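Long-range contacts in uncharacterized protein (Bacteroides fragilis, PDB 3MSW), which is of unknown function but is probably exported and folds as a single-layer antiparallel beta-sheet built from successive beta-hairpins: residues Q7-D12 with Y25-A30; L19-I24 with V38-Y43; K51-T56 with R71-R76; S82-V87 with F95-K100. All blocks are in the same frame, centred on the assembly; numbering follows the deposited sequence.

Contact 1: residues Q7-D12 with Y25-A30; sequences QFIHND and YAMNDA
Y25 N donates to I9 O over 2.8 Å, the shorter of two backbone bonds that clasp I9 and Y25 as an antiparallel hydrogen-bonded pair. The return bond, from I9 N to Y25 O, measures 2.9 Å. Y25 O also takes a CA-H...O contact from F8 CA at 3.2 Å, so one carbonyl meets two neighbouring residues of the 7-12 segment. I9 and Y25 share a face of the sheet. CG of Y25 stands anti to its own carbonyl carbon (chi1 -58°), and the ring presents its edge to the facing segment: I9 O lies in the ring plane, and CB of N11 approaches CE1 of Y25 at 4.0 Å. Beyond the ring a water accepts from N11 ND2 at 3.1 Å and has a weak link to Y25 OH. M27, a selenomethionine, is modelled in two conformers; in one of them its CE comes near CD1 of I9 and the amide end of Q7, a contact that remains doubtful. On the other face CB of A26 touches CD1 of F8 at 3.8 Å, oblique to the ring. Most of the touching residues are exposed, and the pairing gives way to loop toward A30. The contact lies at the open end of the hairpin formed by strands 9-15 and 18-27. Strand 9-15 is an outermost strand of the sheet within the chain, whereas 18-27 has strand 35-46 on its other flank, where Y25 and M27 touch L35 and A26 packs on V38.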
# COMPACT_ATOMS: atom_id res chain seq x y z
N GLN A 7 10.92 14.11 -9.15
CA GLN A 7 9.59 14.15 -9.75
C GLN A 7 9.23 12.79 -10.36
O GLN A 7 10.07 12.16 -11.02
CB GLN A 7 9.51 15.25 -10.82
CG GLN A 7 8.08 15.51 -11.42
CD GLN A 7 8.10 16.29 -12.72
OE1 GLN A 7 9.13 16.77 -13.18
NE2 GLN A 7 6.95 16.45 -13.34
N PHE A 8 7.98 12.37 -10.15
CA PHE A 8 7.41 11.15 -10.68
C PHE A 8 6.07 11.49 -11.33
O PHE A 8 5.44 12.49 -10.97
CB PHE A 8 7.21 10.10 -9.56
CG PHE A 8 8.49 9.68 -8.87
CD1 PHE A 8 9.36 8.77 -9.46
CD2 PHE A 8 8.83 10.21 -7.63
CE1 PHE A 8 10.55 8.40 -8.83
CE2 PHE A 8 10.01 9.81 -6.98
CZ PHE A 8 10.86 8.91 -7.59
N ILE A 9 5.67 10.69 -12.31
CA ILE A 9 4.35 10.80 -12.98
C ILE A 9 3.80 9.38 -13.03
O ILE A 9 4.58 8.43 -13.09
CB ILE A 9 4.47 11.45 -14.39
CG1 ILE A 9 4.87 12.93 -14.31
CG2 ILE A 9 3.19 11.31 -15.21
CD1 ILE A 9 5.18 13.54 -15.68
N HIS A 10 2.47 9.23 -13.03
CA HIS A 10 1.89 7.91 -13.14
C HIS A 10 0.96 7.73 -14.33
O HIS A 10 0.51 8.69 -14.97
CB HIS A 10 1.26 7.45 -11.81
CG HIS A 10 -0.02 8.14 -11.43
ND1 HIS A 10 -0.09 8.94 -10.31
CD2 HIS A 10 -1.23 8.11 -12.02
CE1 HIS A 10 -1.34 9.37 -10.24
NE2 HIS A 10 -2.07 8.92 -11.26
N ASN A 11 0.68 6.47 -14.62
CA ASN A 11 -0.25 6.07 -15.67
C ASN A 11 -1.15 4.97 -15.14
O ASN A 11 -0.66 3.87 -14.82
CB ASN A 11 0.48 5.66 -16.94
CG ASN A 11 -0.47 5.42 -18.08
OD1 ASN A 11 -1.41 6.19 -18.30
ND2 ASN A 11 -0.30 4.31 -18.78
N ASP A 12 -2.46 5.27 -15.05
CA ASP A 12 -3.52 4.39 -14.57
C ASP A 12 -4.20 3.57 -15.65
O ASP A 12 -4.51 4.10 -16.73
CB ASP A 12 -4.59 5.20 -13.82
CG ASP A 12 -4.10 5.75 -12.48
OD1 ASP A 12 -2.96 5.45 -12.10
OD2 ASP A 12 -4.88 6.47 -11.80
N TYR A 25 6.56 6.46 -13.12
CA TYR A 25 7.74 6.77 -13.95
C TYR A 25 8.48 7.97 -13.45
O TYR A 25 7.89 8.84 -12.83
CB TYR A 25 7.33 7.14 -15.39
CG TYR A 25 6.53 6.07 -16.11
CD1 TYR A 25 5.14 6.01 -15.99
CD2 TYR A 25 7.16 5.16 -16.95
CE1 TYR A 25 4.40 5.04 -16.66
CE2 TYR A 25 6.42 4.20 -17.65
CZ TYR A 25 5.05 4.15 -17.50
OH TYR A 25 4.33 3.18 -18.16
N ALA A 26 9.77 8.06 -13.84
CA ALA A 26 10.59 9.24 -13.62
C ALA A 26 11.31 9.49 -14.93
O ALA A 26 11.58 8.53 -15.68
CB ALA A 26 11.60 8.96 -12.50
N MSE A 27 11.62 10.77 -15.23
CA MSE A 27 12.39 11.13 -16.42
C MSE A 27 13.87 11.10 -16.02
O MSE A 27 14.27 11.88 -15.15
CB MSE A 27 11.97 12.51 -16.95
CG MSE A 27 11.50 13.48 -15.86
SE MSE A 27 10.43 14.88 -16.61
CE MSE A 27 8.70 14.30 -16.00
N ASN A 28 14.67 10.16 -16.57
CA ASN A 28 16.09 10.09 -16.21
C ASN A 28 17.07 10.53 -17.30
O ASN A 28 18.27 10.57 -17.05
CB ASN A 28 16.47 8.78 -15.49
CG ASN A 28 15.64 8.48 -14.24
OD1 ASN A 28 15.43 9.34 -13.37
ND2 ASN A 28 15.16 7.25 -14.13
N ASP A 29 16.54 10.90 -18.49
CA ASP A 29 17.36 11.42 -19.60
C ASP A 29 16.65 12.41 -20.51
O ASP A 29 15.46 12.25 -20.81
CB ASP A 29 18.08 10.32 -20.40
CG ASP A 29 19.46 10.76 -20.85
OD1 ASP A 29 20.20 11.35 -20.02
OD2 ASP A 29 19.81 10.51 -22.03
N ALA A 30 17.39 13.44 -20.95
CA ALA A 30 16.89 14.48 -21.83
C ALA A 30 17.34 14.28 -23.28
O ALA A 30 16.77 14.90 -24.18
CB ALA A 30 17.34 15.83 -21.32
O HOH W 1 1.27 1.84 -17.81

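Contact 2: residues L19-I24 with V38-Y43; sequences LVCREI and VKMYKY
The ring of Y43 packs closely against L19: CD2 of the leucine reaches CE1 of Y43 at 3.6 Å, and the two side chains cross at a slant. CG of Y43 lies anti to its carbonyl carbon (chi1 -53°), beside the backbone N, and CB sits just 3.3 Å from L19 O. On the same face R22 lays CB, CG and CD beside CD2 of Y41, the nearest at 4.0 Å, with guanidinium and ring planes 57° apart; the charged end of R22 goes to D12. I24 follows, its CD1 meeting CE2 of Y41. K54 of the next strand makes a cation-pi contact with Y41. Behind these side chains R22 and Y41 exchange two backbone bonds. These residues belong to the hairpin of strands 18-27 and 35-46, part of the single-layer sheet. The hairpin has a classic beta bulge where V38 and K39 both face I24: I24 O accepts from V38 N at 2.8 Å and only weakly from K39 N. The face bearing C21, E23, M40 and K42 is more loosely engaged. SG of C21, itself buried, touches CG of M40 at 3.6 Å; an approach of K42 NZ to this sulfur, in one of two conformers, is doubtful. E23 and M40 meet chiefly through their backbones, CA to CA 4.4 Å, while W66 of strand 65-77 touches both side chains.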
# COMPACT_ATOMS: atom_id res chain seq x y z
N LEU A 19 -9.60 1.09 -10.65
CA LEU A 19 -8.18 1.15 -10.95
C LEU A 19 -7.57 -0.24 -10.77
O LEU A 19 -7.59 -0.79 -9.67
CB LEU A 19 -7.51 2.16 -9.99
CG LEU A 19 -6.00 2.25 -10.07
CD1 LEU A 19 -5.55 2.81 -11.39
CD2 LEU A 19 -5.44 3.11 -8.91
N VAL A 20 -7.04 -0.82 -11.85
CA VAL A 20 -6.44 -2.16 -11.77
C VAL A 20 -4.90 -2.12 -11.83
O VAL A 20 -4.23 -3.05 -11.40
CB VAL A 20 -7.06 -3.19 -12.76
CG1 VAL A 20 -8.53 -3.44 -12.44
CG2 VAL A 20 -6.87 -2.77 -14.23
N CYS A 21 -4.35 -1.05 -12.37
CA CYS A 21 -2.89 -0.93 -12.43
C CYS A 21 -2.48 0.50 -12.40
O CYS A 21 -3.11 1.34 -13.04
CB CYS A 21 -2.34 -1.63 -13.68
SG CYS A 21 -0.53 -1.54 -13.82
N ARG A 22 -1.43 0.81 -11.65
CA ARG A 22 -0.88 2.15 -11.65
C ARG A 22 0.62 1.99 -11.85
O ARG A 22 1.27 1.31 -11.04
CB ARG A 22 -1.17 2.94 -10.35
CG ARG A 22 -0.30 4.24 -10.29
CD ARG A 22 -0.79 5.17 -9.19
NE ARG A 22 -2.16 5.58 -9.48
CZ ARG A 22 -2.92 6.28 -8.66
NH1 ARG A 22 -2.46 6.67 -7.49
NH2 ARG A 22 -4.17 6.58 -9.01
N GLU A 23 1.16 2.61 -12.90
CA GLU A 23 2.60 2.54 -13.16
C GLU A 23 3.25 3.89 -12.90
O GLU A 23 2.74 4.91 -13.36
CB GLU A 23 2.88 2.04 -14.59
CG GLU A 23 4.36 1.69 -14.75
CD GLU A 23 4.73 1.01 -16.06
OE1 GLU A 23 3.82 0.42 -16.70
OE2 GLU A 23 5.91 1.07 -16.45
N ILE A 24 4.36 3.90 -12.15
CA ILE A 24 5.08 5.11 -11.76
C ILE A 24 6.32 5.25 -12.59
O ILE A 24 7.10 4.30 -12.67
CB ILE A 24 5.42 5.12 -10.24
CG1 ILE A 24 4.22 4.72 -9.32
CG2 ILE A 24 6.14 6.43 -9.80
CD1 ILE A 24 3.07 5.60 -9.30
N VAL A 38 9.57 2.88 -12.63
CA VAL A 38 10.14 2.84 -11.29
C VAL A 38 9.35 1.86 -10.43
O VAL A 38 9.92 1.05 -9.70
CB VAL A 38 10.18 4.28 -10.66
CG1 VAL A 38 10.52 4.24 -9.18
CG2 VAL A 38 11.19 5.17 -11.39
N LYS A 39 8.01 1.97 -10.49
CA LYS A 39 7.15 1.20 -9.62
C LYS A 39 5.87 0.85 -10.34
O LYS A 39 5.47 1.56 -11.27
CB LYS A 39 6.81 2.06 -8.36
CG LYS A 39 6.87 1.33 -7.01
CD LYS A 39 8.31 0.99 -6.61
CE LYS A 39 8.79 1.71 -5.38
NZ LYS A 39 10.15 1.26 -5.04
N MSE A 40 5.26 -0.26 -9.96
CA MSE A 40 3.96 -0.66 -10.49
C MSE A 40 3.07 -1.26 -9.41
O MSE A 40 3.50 -2.14 -8.66
CB MSE A 40 4.08 -1.59 -11.68
CG MSE A 40 2.70 -1.92 -12.30
SE MSE A 40 3.02 -2.84 -13.85
CE MSE A 40 3.73 -4.52 -13.07
N TYR A 41 1.82 -0.79 -9.36
CA TYR A 41 0.83 -1.31 -8.42
C TYR A 41 -0.24 -2.02 -9.20
O TYR A 41 -0.76 -1.47 -10.18
CB TYR A 41 0.18 -0.19 -7.60
CG TYR A 41 1.15 0.79 -6.96
CD1 TYR A 41 2.21 0.34 -6.19
CD2 TYR A 41 0.94 2.16 -7.05
CE1 TYR A 41 3.08 1.23 -5.55
CE2 TYR A 41 1.81 3.07 -6.43
CZ TYR A 41 2.88 2.60 -5.68
OH TYR A 41 3.74 3.48 -5.07
N LYS A 42 -0.57 -3.23 -8.76
CA LYS A 42 -1.63 -4.05 -9.34
C LYS A 42 -2.72 -4.21 -8.28
O LYS A 42 -2.41 -4.57 -7.15
CB LYS A 42 -1.10 -5.43 -9.77
CG LYS A 42 -0.06 -5.37 -10.89
CD LYS A 42 -0.71 -5.15 -12.26
CE LYS A 42 0.28 -5.22 -13.38
NZ LYS A 42 -0.20 -4.52 -14.60
N TYR A 43 -3.98 -3.93 -8.64
CA TYR A 43 -5.08 -4.03 -7.68
C TYR A 43 -6.03 -5.18 -7.99
O TYR A 43 -6.46 -5.34 -9.12
CB TYR A 43 -5.86 -2.71 -7.62
CG TYR A 43 -4.96 -1.52 -7.35
CD1 TYR A 43 -4.27 -0.89 -8.38
CD2 TYR A 43 -4.89 -0.95 -6.08
CE1 TYR A 43 -3.46 0.21 -8.14
CE2 TYR A 43 -4.11 0.18 -5.83
CZ TYR A 43 -3.40 0.76 -6.87
OH TYR A 43 -2.61 1.86 -6.65

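Contact 3: residues K51-T56 with R71-R76; sequences KTVKST and RTVISR
R71 meets S55 because its CG stands anti to the backbone N (chi1 -179°) and the chain then bends at chi3 (-80°), while OG of S55 lies anti to its own carbonyl carbon (chi1 -64°). The guanidinium comes side-on to the hydroxyl: NE and NH2 of R71 both donate to S55 OG, NH2 at 3.1 Å, and the oxygen is tilted a little from the guanidinium plane. Neither bond is straight, as expected when two N-H groups share one acceptor. V53 packs beside the same arm, its CG1 3.8 Å from both CD and NE of R71. Farther along this face the aliphatic part of K51 lies aslant V73, CE of K51 to CG1 of V73 at 3.7 Å. On the face bearing T52, K54, T72 and I74 the direct side-chain contacts are wider, with CB of T52 and CB of I74 4.4 Å apart, and water takes part in the joining. One water bonds to T52 OG1 and donates to I74 O at 3.1 Å; another links T56 OG1 to T72 OG1. Underneath run four backbone bonds, a reciprocal pair between T52 and I74 and another between K54 and T72, with I74 N to T52 O at 2.8 Å. This regular antiparallel pairing joins strands 51-60 and 65-77 within the single-layer sheet. The faces thus differ in chemistry: two arginine N-H bonds to S55 beside aliphatic contacts on one, water-linked threonine hydroxyls on the other. The hydroxyl of the buried S55, gripped by two guanidinium N-H groups, probably feels the positive charge of R71.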
# COMPACT_ATOMS: atom_id res chain seq x y z
N LYS A 51 -12.64 -7.29 0.24
CA LYS A 51 -11.19 -7.31 0.38
C LYS A 51 -10.51 -6.84 -0.90
O LYS A 51 -10.86 -7.31 -2.00
CB LYS A 51 -10.76 -8.74 0.79
CG LYS A 51 -9.29 -9.10 0.64
CD LYS A 51 -9.02 -10.48 1.22
CE LYS A 51 -7.68 -11.04 0.79
NZ LYS A 51 -7.81 -12.24 -0.07
N THR A 52 -9.54 -5.90 -0.77
CA THR A 52 -8.75 -5.36 -1.88
C THR A 52 -7.29 -5.73 -1.62
O THR A 52 -6.79 -5.55 -0.50
CB THR A 52 -8.97 -3.83 -2.03
OG1 THR A 52 -10.35 -3.58 -2.24
CG2 THR A 52 -8.16 -3.22 -3.16
N VAL A 53 -6.61 -6.28 -2.65
CA VAL A 53 -5.20 -6.62 -2.58
C VAL A 53 -4.42 -5.72 -3.54
O VAL A 53 -4.68 -5.74 -4.74
CB VAL A 53 -4.90 -8.13 -2.82
CG1 VAL A 53 -3.39 -8.42 -2.64
CG2 VAL A 53 -5.72 -9.01 -1.90
N LYS A 54 -3.48 -4.95 -3.00
CA LYS A 54 -2.60 -4.12 -3.79
C LYS A 54 -1.22 -4.76 -3.75
O LYS A 54 -0.67 -4.93 -2.67
CB LYS A 54 -2.53 -2.71 -3.23
CG LYS A 54 -1.52 -1.83 -3.99
CD LYS A 54 -1.52 -0.44 -3.37
CE LYS A 54 -0.17 0.18 -3.34
NZ LYS A 54 -0.23 1.54 -2.73
N SER A 55 -0.70 -5.16 -4.91
CA SER A 55 0.64 -5.73 -5.00
C SER A 55 1.54 -4.68 -5.61
O SER A 55 1.20 -4.10 -6.65
CB SER A 55 0.62 -7.00 -5.84
OG SER A 55 -0.19 -7.97 -5.20
N THR A 56 2.72 -4.44 -5.01
CA THR A 56 3.68 -3.45 -5.46
C THR A 56 4.94 -4.12 -6.04
O THR A 56 5.49 -5.06 -5.45
CB THR A 56 4.04 -2.54 -4.25
OG1 THR A 56 2.85 -1.92 -3.76
CG2 THR A 56 5.05 -1.50 -4.57
N ARG A 71 2.99 -6.20 -0.47
CA ARG A 71 1.57 -6.48 -0.65
C ARG A 71 0.77 -5.79 0.46
O ARG A 71 1.22 -5.81 1.61
CB ARG A 71 1.36 -8.00 -0.62
CG ARG A 71 -0.08 -8.43 -0.81
CD ARG A 71 -0.17 -9.84 -1.31
NE ARG A 71 0.07 -9.89 -2.74
CZ ARG A 71 0.09 -11.01 -3.45
NH1 ARG A 71 -0.13 -12.18 -2.86
NH2 ARG A 71 0.33 -10.97 -4.76
N THR A 72 -0.37 -5.14 0.11
CA THR A 72 -1.25 -4.47 1.06
C THR A 72 -2.64 -5.09 0.91
O THR A 72 -3.18 -5.13 -0.20
CB THR A 72 -1.28 -2.95 0.84
OG1 THR A 72 0.04 -2.43 0.90
CG2 THR A 72 -2.16 -2.22 1.87
N VAL A 73 -3.19 -5.60 2.02
CA VAL A 73 -4.50 -6.22 2.03
C VAL A 73 -5.42 -5.32 2.81
O VAL A 73 -5.16 -5.06 3.99
CB VAL A 73 -4.48 -7.68 2.58
CG1 VAL A 73 -5.88 -8.29 2.57
CG2 VAL A 73 -3.52 -8.56 1.78
N ILE A 74 -6.48 -4.82 2.16
CA ILE A 74 -7.47 -3.94 2.80
C ILE A 74 -8.75 -4.72 2.94
O ILE A 74 -9.33 -5.15 1.94
CB ILE A 74 -7.72 -2.60 2.01
CG1 ILE A 74 -6.45 -1.77 1.79
CG2 ILE A 74 -8.78 -1.75 2.71
CD1 ILE A 74 -5.83 -1.94 0.45
N SER A 75 -9.21 -4.91 4.19
CA SER A 75 -10.44 -5.62 4.50
C SER A 75 -11.40 -4.65 5.13
O SER A 75 -11.04 -3.90 6.05
CB SER A 75 -10.16 -6.78 5.46
OG SER A 75 -9.23 -7.70 4.93
N ARG A 76 -12.64 -4.68 4.64
CA ARG A 76 -13.72 -3.82 5.08
C ARG A 76 -14.73 -4.61 5.85
O ARG A 76 -15.13 -5.71 5.44
CB ARG A 76 -14.40 -3.14 3.88
CG ARG A 76 -13.44 -2.24 3.06
CD ARG A 76 -13.30 -0.83 3.62
NE ARG A 76 -14.57 -0.11 3.56
CZ ARG A 76 -15.35 0.12 4.62
NH1 ARG A 76 -14.95 -0.24 5.83
NH2 ARG A 76 -16.51 0.74 4.47
O HOH W 2 -11.39 -3.44 0.40
O HOH W 3 1.91 -2.85 -1.29

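Contact 4: residues S82-V87 with F95-K100; sequences SVEYSV and FDLSKK
Backbone bonds fasten Y85 to two successive residues: its carbonyl O accepts from S98 N at 2.8 Å and from K99 N at 3.1 Å, and Y85 N donates in return to K99 O at 2.8 Å. S98 and K99 thus both face Y85 in a classic beta bulge, which shifts the register by one residue before V87 and D96 pair in the usual reciprocal way. A CA-H...O contact joins K100 CA to V83 O. Side-chain packing differs from face to face. L97 reaches over to E84, setting its CD2 methyl against two oxygens, 3.4 Å from OE1 of E84 and equally near OG of S86, while CB of F95 rests on CB of S86. On the other face CB of S98 lies 3.9 Å from CG2 of V87 and meets CD2 of Y85 obliquely to the ring. Charged and water-linked contacts gather around K100. Its chain is extended, CG anti to the backbone N (chi1 -175°), and lies side by side with E84, pointing the same way. The salt bridge from NZ of K100 to OE2 of E84 is long, 3.9 Å, whereas a water accepts from K100 NZ at 3.1 Å and also bonds to S82 OG. Strands 80-89 and 94-105 of the single-layer sheet are joined here by five backbone bonds; the carboxylate of E84 probably steadies the ammonium of K100 through the electrostatic field more than by a direct bond.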
# COMPACT_ATOMS: atom_id res chain seq x y z
N SER A 82 -9.44 -2.75 8.13
CA SER A 82 -8.18 -3.32 8.58
C SER A 82 -7.23 -3.36 7.35
O SER A 82 -7.65 -3.82 6.28
CB SER A 82 -8.44 -4.73 9.11
OG SER A 82 -7.33 -5.29 9.78
N VAL A 83 -5.99 -2.86 7.49
CA VAL A 83 -4.96 -2.77 6.43
C VAL A 83 -3.70 -3.52 6.89
O VAL A 83 -3.14 -3.18 7.93
CB VAL A 83 -4.63 -1.27 6.08
CG1 VAL A 83 -3.60 -1.16 4.96
CG2 VAL A 83 -5.88 -0.47 5.72
N GLU A 84 -3.28 -4.55 6.15
CA GLU A 84 -2.07 -5.28 6.50
C GLU A 84 -1.07 -5.07 5.39
O GLU A 84 -1.35 -5.41 4.23
CB GLU A 84 -2.31 -6.78 6.71
CG GLU A 84 -3.03 -7.09 8.01
CD GLU A 84 -3.30 -8.56 8.28
OE1 GLU A 84 -2.81 -9.42 7.51
OE2 GLU A 84 -4.04 -8.85 9.25
N TYR A 85 0.12 -4.60 5.77
CA TYR A 85 1.22 -4.35 4.86
C TYR A 85 2.29 -5.41 5.08
O TYR A 85 2.78 -5.57 6.19
CB TYR A 85 1.78 -2.95 5.13
CG TYR A 85 3.02 -2.62 4.33
CD1 TYR A 85 2.94 -2.35 2.97
CD2 TYR A 85 4.26 -2.52 4.95
CE1 TYR A 85 4.07 -2.00 2.23
CE2 TYR A 85 5.41 -2.21 4.21
CZ TYR A 85 5.30 -1.93 2.86
OH TYR A 85 6.42 -1.62 2.14
N SER A 86 2.66 -6.13 4.01
CA SER A 86 3.68 -7.18 4.06
C SER A 86 4.80 -6.87 3.08
O SER A 86 4.56 -6.32 2.01
CB SER A 86 3.06 -8.54 3.71
OG SER A 86 2.14 -8.96 4.70
N VAL A 87 6.03 -7.23 3.45
CA VAL A 87 7.21 -6.98 2.62
C VAL A 87 7.65 -8.32 2.02
O VAL A 87 7.70 -9.32 2.74
CB VAL A 87 8.34 -6.31 3.46
CG1 VAL A 87 9.60 -6.08 2.63
CG2 VAL A 87 7.87 -5.00 4.06
N PHE A 95 5.93 -13.45 1.75
CA PHE A 95 5.66 -12.11 2.28
C PHE A 95 5.70 -12.10 3.81
O PHE A 95 4.93 -12.83 4.44
CB PHE A 95 4.28 -11.63 1.82
CG PHE A 95 4.21 -11.11 0.41
CD1 PHE A 95 4.73 -9.86 0.08
CD2 PHE A 95 3.58 -11.85 -0.59
CE1 PHE A 95 4.66 -9.38 -1.23
CE2 PHE A 95 3.52 -11.37 -1.89
CZ PHE A 95 4.05 -10.13 -2.20
N ASP A 96 6.54 -11.23 4.40
CA ASP A 96 6.60 -11.05 5.85
C ASP A 96 5.64 -9.91 6.27
O ASP A 96 5.77 -8.79 5.78
CB ASP A 96 8.03 -10.69 6.30
CG ASP A 96 9.06 -11.80 6.20
OD1 ASP A 96 8.66 -12.99 6.07
OD2 ASP A 96 10.27 -11.49 6.27
N LEU A 97 4.72 -10.20 7.22
CA LEU A 97 3.79 -9.20 7.77
C LEU A 97 4.64 -8.10 8.43
O LEU A 97 5.58 -8.44 9.12
CB LEU A 97 2.85 -9.87 8.80
CG LEU A 97 1.56 -10.51 8.26
CD1 LEU A 97 0.83 -11.26 9.35
CD2 LEU A 97 0.61 -9.47 7.67
N SER A 98 4.41 -6.82 8.10
CA SER A 98 5.26 -5.75 8.63
C SER A 98 4.48 -4.69 9.45
O SER A 98 4.87 -4.38 10.59
CB SER A 98 6.05 -5.10 7.50
OG SER A 98 6.75 -3.92 7.86
N LYS A 99 3.42 -4.12 8.86
CA LYS A 99 2.61 -3.08 9.50
C LYS A 99 1.13 -3.40 9.41
O LYS A 99 0.68 -4.02 8.44
CB LYS A 99 2.87 -1.68 8.87
CG LYS A 99 4.33 -1.17 8.92
CD LYS A 99 4.80 -0.71 10.34
CE LYS A 99 3.88 0.23 11.15
NZ LYS A 99 3.95 1.67 10.73
N LYS A 100 0.36 -2.98 10.42
CA LYS A 100 -1.09 -3.17 10.41
C LYS A 100 -1.76 -1.90 10.86
O LYS A 100 -1.30 -1.27 11.84
CB LYS A 100 -1.51 -4.37 11.26
CG LYS A 100 -3.01 -4.68 11.18
CD LYS A 100 -3.40 -5.81 12.11
CE LYS A 100 -4.68 -6.47 11.67
NZ LYS A 100 -5.15 -7.45 12.68
O HOH W 4 -8.20 -7.12 12.12
O HOH W 5 1.75 -11.95 4.89

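Overall arrangement
All four contacts lie in one nine-stranded antiparallel sheet whose strands follow chain order, and each belongs to a hairpin of consecutive strands. Contacts 1 and 2 share strand 18-27, with centres about 13 Å apart; D12 OD1 and R22 NE join them in a 2.7 Å salt bridge. Contact 2 meets contact 3 across strands 35-46 and 51-60, where S55 N lies 2.9 Å from K42 O. Contacts 3 and 4, centres about 9 Å apart, adjoin through strands 65-77 and 80-89, T72 packing on V83 and Y85. Contacts 1 and 4 stand about 27 Å apart, centre to centre. The side chains of L19 and T52 each lie about 4 Å from bound propanediol, probably from the crystallisation liquor.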